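Side-chain contacts in glycosyl hyrolase, family 3 (Deinococcus radiodurans, PDB 3TEV), which probably hydrolyses O-glycosidic bonds with a family 3 glycoside hydrolase domain of the TIM-barrel type: residues A57-L60 with R61-C64; N114-L117 with A118-L121; A202-D205 with A206-A210; Q267-D270 with A271-R275; A278-R281 with A282-G286. All coordinates share one frame; numbering follows the deposited sequence.

Interaction 1 of 5, residues A57-L60 with R61-C64; sequences AEQL and RRLC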
loop_
_atom_site.group_PDB
_atom_site.type_symbol
_atom_site.label_atom_id
_atom_site.label_comp_id
_atom_site.label_asym_id
_atom_site.label_seq_id
_atom_site.Cartn_x
_atom_site.Cartn_y
_atom_site.Cartn_z
ATOM N N ALA A 57 -21.663 9.478 2.663
ATOM C CA ALA A 57 -20.933 9.591 3.923
ATOM C C ALA A 57 -21.613 8.833 5.080
ATOM O O ALA A 57 -20.931 8.227 5.894
ATOM C CB ALA A 57 -20.698 11.050 4.285
ATOM N N GLU A 58 -22.944 8.864 5.121
ATOM C CA GLU A 58 -23.742 8.164 6.123
ATOM C C GLU A 58 -23.553 6.654 6.005
ATOM O O GLU A 58 -23.354 5.969 7.013
ATOM C CB GLU A 58 -25.229 8.533 5.962
ATOM C CG GLU A 58 -26.180 8.074 7.097
ATOM C CD GLU A 58 -27.602 8.747 7.048
ATOM O OE1 GLU A 58 -28.579 8.120 7.543
ATOM O OE2 GLU A 58 -27.750 9.895 6.534
ATOM N N GLN A 59 -23.625 6.141 4.775
ATOM C CA GLN A 59 -23.478 4.708 4.522
ATOM C C GLN A 59 -22.047 4.267 4.833
ATOM O O GLN A 59 -21.833 3.237 5.463
ATOM C CB GLN A 59 -23.885 4.362 3.075
ATOM C CG GLN A 59 -23.301 3.059 2.510
ATOM C CD GLN A 59 -21.861 3.233 2.028
ATOM O OE1 GLN A 59 -21.515 4.263 1.448
ATOM N NE2 GLN A 59 -21.012 2.240 2.299
ATOM N N LEU A 60 -21.081 5.067 4.401
ATOM C CA LEU A 60 -19.677 4.745 4.598
ATOM C C LEU A 60 -19.313 4.735 6.081
ATOM O O LEU A 60 -18.559 3.863 6.538
ATOM C CB LEU A 60 -18.793 5.702 3.808
ATOM C CG LEU A 60 -17.299 5.420 3.693
ATOM C CD1 LEU A 60 -17.006 3.986 3.282
ATOM C CD2 LEU A 60 -16.669 6.402 2.709
ATOM N N ARG A 61 -19.871 5.684 6.826
ATOM C CA ARG A 61 -19.666 5.742 8.268
ATOM C C ARG A 61 -20.206 4.486 8.949
ATOM O O ARG A 61 -19.564 3.949 9.843
ATOM C CB ARG A 61 -20.314 6.992 8.878
ATOM C CG ARG A 61 -20.045 7.157 10.374
ATOM C CD ARG A 61 -20.561 8.500 10.919
ATOM N NE ARG A 61 -19.781 9.657 10.444
ATOM C CZ ARG A 61 -20.164 10.506 9.479
ATOM N NH1 ARG A 61 -19.378 11.521 9.134
ATOM N NH2 ARG A 61 -21.333 10.358 8.859
ATOM N N ARG A 62 -21.387 4.045 8.519
ATOM C CA ARG A 62 -21.996 2.807 8.987
ATOM C C ARG A 62 -21.112 1.591 8.632
ATOM O O ARG A 62 -20.834 0.748 9.485
ATOM C CB ARG A 62 -23.414 2.669 8.411
ATOM C CG ARG A 62 -24.300 1.591 9.062
ATOM C CD ARG A 62 -25.669 1.460 8.353
ATOM N NE ARG A 62 -26.230 2.760 7.939
ATOM C CZ ARG A 62 -26.384 3.160 6.669
ATOM N NH1 ARG A 62 -26.895 4.365 6.401
ATOM N NH2 ARG A 62 -26.033 2.355 5.661
ATOM N N LEU A 63 -20.624 1.544 7.398
ATOM C CA LEU A 63 -19.771 0.439 6.957
ATOM C C LEU A 63 -18.458 0.321 7.753
ATOM O O LEU A 63 -18.083 -0.774 8.158
ATOM C CB LEU A 63 -19.498 0.527 5.453
ATOM C CG LEU A 63 -18.512 -0.492 4.885
ATOM C CD1 LEU A 63 -18.982 -1.957 5.112
ATOM C CD2 LEU A 63 -18.276 -0.248 3.426
ATOM N N CYS A 64 -17.781 1.443 7.995
ATOM C CA CYS A 64 -16.511 1.430 8.706
ATOM C C CYS A 64 -16.673 1.170 10.199
ATOM O O CYS A 64 -15.781 0.572 10.827
ATOM C CB CYS A 64 -15.732 2.714 8.454
ATOM S SG CYS A 64 -15.303 2.859 6.707
#
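The first two turns of helix 57-71, the helical link of a beta-alpha-beta unit between strands 46-49 and 76-79, bring Glu58 and Gln59 under the guanidinium of Arg62. The side chain of Arg62 bends at chi3 (-39°) and folds back over the preceding turn, so that one face of its flat end lies over Glu58 O and Gln59 CA, with Arg62 NH2 3.7 Å from Gln59 CA. Arg62 NH1 comes to 3.8 Å from Glu58 CG, while Glu58 OE1 stays 4.3 Å from Arg62 NH1, too far for a salt bridge; the carboxylate and guanidinium planes stand 70° apart. Gln59 runs alongside Leu63 in the same direction, its NE2 3.9 Å from Leu63 CD2. The buried amide is satisfied at both ends: NE2 gives hydrogen bonds to Pro29 O and Asn53 O, and OE1 accepts from Glu55 N and Ser56 N.

On the side facing strand 46-49 of the parallel barrel sheet, Leu60 CD1 meets Cys64 SG at 4.0 Å, and both residues touch Leu49. Arg61 NE bonds to the backbone oxygen of Ser123, near the end of helix 107-124. Regular i to i+4 bonds run beneath these side chains, Leu63 N to Gln59 O being 2.8 Å long.

Interaction 2 of 5, residues N114-L117 with A118-L121; sequences NAAL and ARQL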
loop_
_atom_site.group_PDB
_atom_site.type_symbol
_atom_site.label_atom_id
_atom_site.label_comp_id
_atom_site.label_asym_id
_atom_site.label_seq_id
_atom_site.Cartn_x
_atom_site.Cartn_y
_atom_site.Cartn_z
ATOM N N ASN A 114 -4.870 17.911 1.704
ATOM C CA ASN A 114 -4.748 16.564 2.244
ATOM C C ASN A 114 -5.257 16.469 3.689
ATOM O O ASN A 114 -5.853 15.453 4.091
ATOM C CB ASN A 114 -3.312 16.055 2.067
ATOM C CG ASN A 114 -3.050 15.577 0.637
ATOM O OD1 ASN A 114 -3.307 14.418 0.308
ATOM N ND2 ASN A 114 -2.562 16.474 -0.224
ATOM N N ALA A 115 -5.057 17.540 4.456
ATOM C CA ALA A 115 -5.567 17.583 5.815
ATOM C C ALA A 115 -7.081 17.514 5.803
ATOM O O ALA A 115 -7.658 16.774 6.602
ATOM C CB ALA A 115 -5.091 18.813 6.545
ATOM N N ALA A 116 -7.726 18.254 4.893
ATOM C CA ALA A 116 -9.198 18.213 4.780
ATOM C C ALA A 116 -9.701 16.850 4.321
ATOM O O ALA A 116 -10.718 16.373 4.791
ATOM C CB ALA A 116 -9.698 19.265 3.851
ATOM N N LEU A 117 -8.992 16.232 3.388
ATOM C CA LEU A 117 -9.367 14.918 2.936
ATOM C C LEU A 117 -9.255 13.922 4.100
ATOM O O LEU A 117 -10.139 13.093 4.316
ATOM C CB LEU A 117 -8.503 14.502 1.742
ATOM C CG LEU A 117 -8.521 13.016 1.362
ATOM C CD1 LEU A 117 -9.969 12.488 1.059
ATOM C CD2 LEU A 117 -7.551 12.753 0.188
ATOM N N ALA A 118 -8.175 14.027 4.861
ATOM C CA ALA A 118 -7.957 13.114 5.991
ATOM C C ALA A 118 -9.035 13.278 7.085
ATOM O O ALA A 118 -9.486 12.276 7.664
ATOM C CB ALA A 118 -6.548 13.264 6.555
ATOM N N ARG A 119 -9.468 14.518 7.330
ATOM C CA ARG A 119 -10.535 14.803 8.301
ATOM C C ARG A 119 -11.848 14.159 7.888
ATOM O O ARG A 119 -12.591 13.667 8.743
ATOM C CB ARG A 119 -10.775 16.315 8.490
ATOM C CG ARG A 119 -9.726 17.030 9.319
ATOM C CD ARG A 119 -10.148 18.453 9.703
ATOM N NE ARG A 119 -10.318 19.328 8.539
ATOM C CZ ARG A 119 -9.339 20.023 7.953
ATOM N NH1 ARG A 119 -8.093 19.962 8.406
ATOM N NH2 ARG A 119 -9.616 20.800 6.915
ATOM N N GLN A 120 -12.153 14.199 6.593
ATOM C CA GLN A 120 -13.339 13.522 6.102
ATOM C C GLN A 120 -13.199 11.989 6.301
ATOM O O GLN A 120 -14.143 11.330 6.739
ATOM C CB GLN A 120 -13.638 13.902 4.643
ATOM C CG GLN A 120 -15.067 13.521 4.183
ATOM C CD GLN A 120 -16.179 14.505 4.667
ATOM O OE1 GLN A 120 -15.951 15.725 4.841
ATOM N NE2 GLN A 120 -17.391 13.968 4.866
ATOM N N LEU A 121 -12.021 11.437 6.016
ATOM C CA LEU A 121 -11.797 10.004 6.186
ATOM C C LEU A 121 -11.920 9.606 7.658
ATOM O O LEU A 121 -12.596 8.644 7.999
ATOM C CB LEU A 121 -10.435 9.587 5.629
ATOM C CG LEU A 121 -10.203 9.733 4.122
ATOM C CD1 LEU A 121 -8.845 9.148 3.719
ATOM C CD2 LEU A 121 -11.317 9.090 3.304
#
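Four successive i to i+4 bonds join Asn114-Leu117 to Ala118-Leu121, from Ala118 N to Asn114 O at 2.8 Å through to Leu121 N to Leu117 O at 3.0 Å. Their N-H...O angles lie between 153° and 160°, which marks an undistorted alpha-helical turn. The charged group of the contact, Arg119, makes its salt bridge outside it, from NH1 to Glu171.

The Arg119 chain turns back along the helix. With CG anti to its own carbonyl carbon (chi1 -75°) and a bend at chi3, the guanidinium is laid flat over the previous turn. One of its faces covers Ala115 O and Ala116 CA, both displaced toward the rim of the group, and Ala116 CA lies 3.4 Å from the plane of the Arg119 guanidinium. Arg119 NH2 is 3.4 Å from Ala116 CB, and Arg119 NH1 is 3.7 Å from Ala115 CB.

Around the helix, Leu117 and Leu121 form the apolar pair: Leu117 CD1 reaches Leu121 CG at 4.1 Å, the two side chains meeting at a slant. Both rest on Asn129 of strand 128-129, while Asn114 and Ala118 pack against His168 of helix 154-169. Helix 107-124 thus rests on strand 128-129 and packs beside helix 154-169, with Arg119 tied to the loop after that helix.

Interaction 3 of 5, residues A202-D205 with A206-A210; sequences AELD and AGELA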
loop_
_atom_site.group_PDB
_atom_site.type_symbol
_atom_site.label_atom_id
_atom_site.label_comp_id
_atom_site.label_asym_id
_atom_site.label_seq_id
_atom_site.Cartn_x
_atom_site.Cartn_y
_atom_site.Cartn_z
ATOM N N ALA A 202 22.639 5.017 -10.513
ATOM C CA ALA A 202 22.847 6.459 -10.335
ATOM C C ALA A 202 21.639 7.263 -10.838
ATOM O O ALA A 202 21.205 8.210 -10.191
ATOM C CB ALA A 202 24.150 6.922 -11.027
ATOM N N GLU A 203 21.089 6.863 -11.980
ATOM C CA GLU A 203 19.845 7.450 -12.481
ATOM C C GLU A 203 18.686 7.224 -11.505
ATOM O O GLU A 203 17.909 8.136 -11.246
ATOM C CB GLU A 203 19.494 6.902 -13.869
ATOM C CG GLU A 203 20.441 7.338 -15.006
ATOM C CD GLU A 203 20.095 6.665 -16.349
ATOM O OE1 GLU A 203 20.349 5.438 -16.533
ATOM O OE2 GLU A 203 19.560 7.376 -17.228
ATOM N N LEU A 204 18.581 6.016 -10.960
ATOM C CA LEU A 204 17.528 5.710 -9.994
ATOM C C LEU A 204 17.628 6.564 -8.743
ATOM O O LEU A 204 16.624 7.114 -8.285
ATOM C CB LEU A 204 17.521 4.219 -9.631
ATOM C CG LEU A 204 17.135 3.247 -10.756
ATOM C CD1 LEU A 204 17.261 1.783 -10.321
ATOM C CD2 LEU A 204 15.744 3.542 -11.274
ATOM N N ASP A 205 18.850 6.687 -8.219
ATOM C CA ASP A 205 19.165 7.523 -7.058
ATOM C C ASP A 205 18.751 8.986 -7.225
ATOM O O ASP A 205 18.272 9.605 -6.285
ATOM C CB ASP A 205 20.679 7.468 -6.767
ATOM C CG ASP A 205 21.102 6.157 -6.116
ATOM O OD1 ASP A 205 20.231 5.456 -5.552
ATOM O OD2 ASP A 205 22.304 5.821 -6.172
ATOM N N ALA A 206 18.955 9.529 -8.423
ATOM C CA ALA A 206 18.627 10.926 -8.706
ATOM C C ALA A 206 17.134 11.128 -9.043
ATOM O O ALA A 206 16.609 12.241 -8.908
ATOM C CB ALA A 206 19.517 11.461 -9.841
ATOM N N GLY A 207 16.472 10.057 -9.493
ATOM C CA GLY A 207 15.086 10.119 -9.935
ATOM C C GLY A 207 14.166 9.282 -9.058
ATOM O O GLY A 207 13.849 9.677 -7.935
ATOM N N GLU A 208 13.769 8.117 -9.580
ATOM C CA GLU A 208 12.758 7.230 -8.989
ATOM C C GLU A 208 12.849 7.099 -7.473
ATOM O O GLU A 208 11.854 7.261 -6.779
ATOM C CB GLU A 208 12.824 5.823 -9.634
ATOM C CG GLU A 208 12.180 5.702 -11.037
ATOM C CD GLU A 208 12.961 6.422 -12.157
ATOM O OE1 GLU A 208 14.078 6.941 -11.927
ATOM O OE2 GLU A 208 12.445 6.479 -13.284
ATOM N N LEU A 209 14.049 6.820 -6.974
ATOM C CA LEU A 209 14.271 6.560 -5.554
ATOM C C LEU A 209 14.307 7.810 -4.676
ATOM O O LEU A 209 14.047 7.709 -3.482
ATOM C CB LEU A 209 15.574 5.763 -5.360
ATOM C CG LEU A 209 15.624 4.360 -5.980
ATOM C CD1 LEU A 209 17.023 3.731 -5.910
ATOM C CD2 LEU A 209 14.604 3.458 -5.315
ATOM N N ALA A 210 14.614 8.975 -5.250
ATOM C CA ALA A 210 14.884 10.174 -4.446
ATOM C C ALA A 210 13.748 10.619 -3.519
ATOM O O ALA A 210 13.993 10.901 -2.344
ATOM C CB ALA A 210 15.383 11.341 -5.319
#
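Backbone bonds between Ala202-Asp205 and Ala206-Ala210 record a helix coming to its end. Ala206 N still gives an i to i+4 bond to Ala202 O (3.2 Å, 147°). Glu203 O takes weak bonds from both Ala206 N and Gly207 N, and Gly207 N makes a second weak one to Leu204 O, its two N-H...O angles being near 130°. The firm bond then passes to the next turn: Leu209 N reaches Leu204 O at 2.9 Å and 159°, an i to i+5 step that folds the outgoing chain back against the last helical turn.

Packing follows that bond. Leu209 points toward the helix and makes the apolar contact of the pair, with Leu209 CD1 3.8 Å from Leu204 CB; Leu209 CB is packed at 3.4 Å from Leu204 O. The CD2 branch of Leu204 is met by Glu208, whose chain bends at chi2 (70°) and brings Glu208 OE1 to 3.8 Å from Leu204 CD2. Leu204 also touches Ala231 and Leu232, and Leu209 touches Pro181.

Among the charged groups, Asp205 OD1 lies 3.7 Å from Leu209 CD1. The strongest partners of the carboxylates lie outside the contact: Asp205 OD1 forms a salt bridge with Arg201 NE, one turn back, and Glu208 OE2 with Lys199 NZ.

Gly207 is the first residue to abandon helical angles, and a type I beta turn runs from it to Ala210, closed by a bond from Ala210 N to Gly207 O. This turn links two short helices, 201-206 and 210-215, within the glycoside hydrolase family 3 N-terminal domain.

Interaction 4 of 5, residues Q267-D270 with A271-R275; sequences QAID and ANYGR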
loop_
_atom_site.group_PDB
_atom_site.type_symbol
_atom_site.label_atom_id
_atom_site.label_comp_id
_atom_site.label_asym_id
_atom_site.label_seq_id
_atom_site.Cartn_x
_atom_site.Cartn_y
_atom_site.Cartn_z
ATOM N N GLN A 267 -3.075 -8.045 -13.859
ATOM C CA GLN A 267 -2.928 -9.024 -14.931
ATOM C C GLN A 267 -1.516 -9.580 -15.123
ATOM O O GLN A 267 -1.340 -10.793 -15.229
ATOM C CB GLN A 267 -3.463 -8.453 -16.248
ATOM C CG GLN A 267 -3.855 -9.521 -17.263
ATOM C CD GLN A 267 -4.522 -8.956 -18.523
ATOM O OE1 GLN A 267 -4.349 -7.783 -18.873
ATOM N NE2 GLN A 267 -5.279 -9.807 -19.215
ATOM N N ALA A 268 -0.515 -8.702 -15.171
ATOM C CA ALA A 268 0.862 -9.131 -15.435
ATOM C C ALA A 268 1.384 -10.113 -14.381
ATOM O O ALA A 268 2.061 -11.080 -14.724
ATOM C CB ALA A 268 1.794 -7.929 -15.579
ATOM N N ILE A 269 1.068 -9.867 -13.109
ATOM C CA ILE A 269 1.429 -10.803 -12.043
ATOM C C ILE A 269 0.638 -12.098 -12.200
ATOM O O ILE A 269 1.196 -13.207 -12.173
ATOM C CB ILE A 269 1.181 -10.200 -10.637
ATOM C CG1 ILE A 269 2.364 -9.331 -10.220
ATOM C CG2 ILE A 269 0.930 -11.308 -9.588
ATOM C CD1 ILE A 269 3.553 -10.097 -9.648
ATOM N N ASP A 270 -0.665 -11.931 -12.384
ATOM C CA ASP A 270 -1.593 -13.040 -12.457
ATOM C C ASP A 270 -1.215 -14.017 -13.573
ATOM O O ASP A 270 -1.415 -15.227 -13.434
ATOM C CB ASP A 270 -3.007 -12.495 -12.673
ATOM C CG ASP A 270 -4.072 -13.368 -12.070
ATOM O OD1 ASP A 270 -3.856 -13.971 -10.987
ATOM O OD2 ASP A 270 -5.145 -13.426 -12.689
ATOM N N ALA A 271 -0.656 -13.485 -14.662
ATOM C CA ALA A 271 -0.272 -14.294 -15.806
ATOM C C ALA A 271 1.056 -15.004 -15.598
ATOM O O ALA A 271 1.381 -15.941 -16.326
ATOM C CB ALA A 271 -0.222 -13.437 -17.091
ATOM N N ASN A 272 1.832 -14.541 -14.629
ATOM C CA ASN A 272 3.200 -15.031 -14.439
ATOM C C ASN A 272 3.435 -15.876 -13.178
ATOM O O ASN A 272 4.420 -16.621 -13.111
ATOM C CB ASN A 272 4.194 -13.863 -14.527
ATOM C CG ASN A 272 4.321 -13.308 -15.948
ATOM O OD1 ASN A 272 5.005 -13.885 -16.795
ATOM N ND2 ASN A 272 3.659 -12.187 -16.211
ATOM N N TYR A 273 2.518 -15.770 -12.205
ATOM C CA TYR A 273 2.623 -16.452 -10.913
ATOM C C TYR A 273 1.255 -17.007 -10.482
ATOM O O TYR A 273 0.207 -16.538 -10.944
ATOM C CB TYR A 273 3.133 -15.480 -9.834
ATOM C CG TYR A 273 4.464 -14.823 -10.150
ATOM C CD1 TYR A 273 5.674 -15.376 -9.693
ATOM C CD2 TYR A 273 4.519 -13.643 -10.905
ATOM C CE1 TYR A 273 6.902 -14.784 -9.994
ATOM C CE2 TYR A 273 5.752 -13.036 -11.230
ATOM C CZ TYR A 273 6.938 -13.611 -10.768
ATOM O OH TYR A 273 8.139 -13.010 -11.081
ATOM N N GLY A 274 1.273 -18.012 -9.605
ATOM C CA GLY A 274 0.073 -18.419 -8.871
ATOM C C GLY A 274 -0.202 -17.445 -7.723
ATOM O O GLY A 274 0.726 -16.872 -7.171
ATOM N N ARG A 275 -1.468 -17.252 -7.366
ATOM C CA ARG A 275 -1.828 -16.270 -6.350
ATOM C C ARG A 275 -1.104 -16.551 -5.025
ATOM O O ARG A 275 -0.363 -15.704 -4.530
ATOM C CB ARG A 275 -3.351 -16.195 -6.150
ATOM C CG ARG A 275 -4.159 -15.732 -7.380
ATOM C CD ARG A 275 -3.960 -14.230 -7.721
ATOM N NE ARG A 275 -4.434 -13.375 -6.631
ATOM C CZ ARG A 275 -5.469 -12.529 -6.695
ATOM N NH1 ARG A 275 -6.159 -12.376 -7.844
ATOM N NH2 ARG A 275 -5.790 -11.817 -5.600
#
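The backbone of helix 267-272 closes with both Asn272 N and Tyr273 N on Ile269 O, each at 2.9 Å: Tyr273 N lies nearly in line with the carbonyl bond, at a C=O...N angle of 178°, and Asn272 N stands well above the carbonyl plane. This is the frayed C-terminal end of a short helix, which hands over within two residues to helix 275-285 with Gly274 as its N-cap.

Tyr273 has CG anti to its carbonyl carbon (chi1 -57°), which lays the ring beside the last turn. Ile269 O sits at the ring edge, in its plane and 3.6 Å from Tyr273 CD2, while Ile269 CD1 meets the same Tyr273 CD2 at 3.9 Å. Pro237 and Leu240 also touch this tyrosine.

Asn272 turns its amide back toward Ala268 O, and ND2 has a second acceptor in Leu192 O; the modelled distance to Ala268 O is too short to trust in detail. Arg275, bent at chi2 and chi3, sends NH2 to Leu293 O and packs on helix 296-309. Its guanidinium stands 78° from the plane of the Asp270 carboxylate. Asp270 OD1 lies near its edge, 4.2 Å from Arg275 NH1 and beyond salt-bridge distance; its nearest approach is to Arg275 CD, at 3.3 Å.

Interaction 5 of 5, residues A278-R281 with A282-G286; sequences AAVR and ALRAG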
loop_
_atom_site.group_PDB
_atom_site.type_symbol
_atom_site.label_atom_id
_atom_site.label_comp_id
_atom_site.label_asym_id
_atom_site.label_seq_id
_atom_site.Cartn_x
_atom_site.Cartn_y
_atom_site.Cartn_z
ATOM N N ALA A 278 2.730 -16.249 -5.069
ATOM C CA ALA A 278 3.148 -14.852 -5.119
ATOM C C ALA A 278 3.053 -14.187 -3.729
ATOM O O ALA A 278 3.948 -13.451 -3.319
ATOM C CB ALA A 278 2.347 -14.081 -6.168
ATOM N N ALA A 279 1.981 -14.466 -3.001
ATOM C CA ALA A 279 1.785 -13.864 -1.700
ATOM C C ALA A 279 2.837 -14.356 -0.679
ATOM O O ALA A 279 3.380 -13.568 0.087
ATOM C CB ALA A 279 0.388 -14.129 -1.214
ATOM N N VAL A 280 3.155 -15.646 -0.711
ATOM C CA VAL A 280 4.160 -16.193 0.185
ATOM C C VAL A 280 5.527 -15.589 -0.148
ATOM O O VAL A 280 6.265 -15.157 0.740
ATOM C CB VAL A 280 4.146 -17.756 0.150
ATOM C CG1 VAL A 280 5.403 -18.355 0.768
ATOM C CG2 VAL A 280 2.885 -18.274 0.858
ATOM N N ARG A 281 5.826 -15.506 -1.441
ATOM C CA ARG A 281 7.092 -14.923 -1.896
ATOM C C ARG A 281 7.218 -13.440 -1.484
ATOM O O ARG A 281 8.292 -13.024 -1.032
ATOM C CB ARG A 281 7.261 -15.128 -3.406
ATOM C CG ARG A 281 8.476 -14.430 -4.036
ATOM C CD ARG A 281 9.859 -15.118 -3.776
ATOM N NE ARG A 281 10.982 -14.357 -4.352
ATOM C CZ ARG A 281 12.242 -14.803 -4.451
ATOM N NH1 ARG A 281 12.580 -16.016 -4.023
ATOM N NH2 ARG A 281 13.177 -14.032 -4.990
ATOM N N ALA A 282 6.129 -12.666 -1.579
ATOM C CA ALA A 282 6.144 -11.269 -1.132
ATOM C C ALA A 282 6.464 -11.151 0.358
ATOM O O ALA A 282 7.272 -10.304 0.752
ATOM C CB ALA A 282 4.816 -10.554 -1.442
ATOM N N LEU A 283 5.826 -11.990 1.180
ATOM C CA LEU A 283 6.040 -11.924 2.612
ATOM C C LEU A 283 7.490 -12.300 2.911
ATOM O O LEU A 283 8.162 -11.589 3.648
ATOM C CB LEU A 283 5.055 -12.817 3.365
ATOM C CG LEU A 283 3.598 -12.334 3.335
ATOM C CD1 LEU A 283 2.665 -13.488 3.691
ATOM C CD2 LEU A 283 3.356 -11.095 4.253
ATOM N N ARG A 284 7.984 -13.368 2.280
ATOM C CA ARG A 284 9.371 -13.807 2.476
ATOM C C ARG A 284 10.360 -12.728 2.043
ATOM O O ARG A 284 11.347 -12.470 2.741
ATOM C CB ARG A 284 9.663 -15.090 1.695
ATOM C CG ARG A 284 9.164 -16.364 2.327
ATOM C CD ARG A 284 9.753 -17.605 1.620
ATOM N NE ARG A 284 9.486 -18.821 2.388
ATOM C CZ ARG A 284 8.888 -19.903 1.906
ATOM N NH1 ARG A 284 8.508 -19.964 0.636
ATOM N NH2 ARG A 284 8.687 -20.943 2.695
ATOM N N ALA A 285 10.111 -12.109 0.887
ATOM C CA ALA A 285 10.994 -11.054 0.387
ATOM C C ALA A 285 11.082 -9.844 1.335
ATOM O O ALA A 285 12.088 -9.120 1.330
ATOM C CB ALA A 285 10.547 -10.605 -1.002
ATOM N N GLY A 286 10.039 -9.615 2.133
ATOM C CA GLY A 286 10.041 -8.483 3.061
ATOM C C GLY A 286 8.761 -7.674 3.270
ATOM O O GLY A 286 8.759 -6.767 4.111
#
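Side-chain packing between Ala278-Arg281 and Ala282-Gly286 centres on Val280 and Arg284, which lie side by side and point the same way. Val280 has CG1 anti to its backbone N (chi1 165°), turning that methyl toward the next turn, where it sits over one face of the Arg284 guanidinium, 3.5 Å from NH1 and 4.0 Å from CZ of Arg284. Chi1 of -79° sets Arg284 CG 3.5 Å from Val280 O, and the chain, extended from CG to NE, carries the guanidinium alongside Val280 CG1. Tyr309 of helix 296-309 touches both residues. Leu283 leans on the backbone, its CG 3.5 Å from Ala279 O, and also packs on Tyr309.

Helix 275-285 precedes strand 290-291, the last strand of the barrel sheet. Ala279, Ala282 and Leu283 pack on Val290 of that strand.

Backbone bonding is regular up to the end. Arg284 N to Val280 O is 2.9 Å long with an N-H...O angle of 168°, and Ala285 N to Arg281 O is 2.8 Å. Gly286 then leaves the helix with a positive phi and gives weak bonds back to Ala282 O and Leu283 O, a Schellman motif.

Polar ends and carbonyls find partners in other parts of the chain. Arg281 NE bonds to Leu240 O, Lys320 NZ to Leu283 O, and Thr246 OG1 to Ala285 O.

In the fold
All five contacts are local, but their burial differs: interaction 5 is buried, interaction 4 lies at the surface, and the other three are mixed. Interactions 1 and 2 lie in neighbouring helices, the nearest atoms of the two contacts about 4 Å apart; both carry an arginine face over a previous turn, above backbone rather than above a carboxylate. Interaction 5 instead sets a valine methyl on its arginine. Interactions 3, 4 and 5 include helix ends, closed respectively by an i to i+5 bond, a carbonyl shared by two donors and a Schellman motif. Interactions 4 and 5 occupy consecutive helices and touch through Tyr273 CB and Ala278 CB, 4.0 Å apart. Interaction 3 is remote from interaction 1, their centres about 41 Å apart.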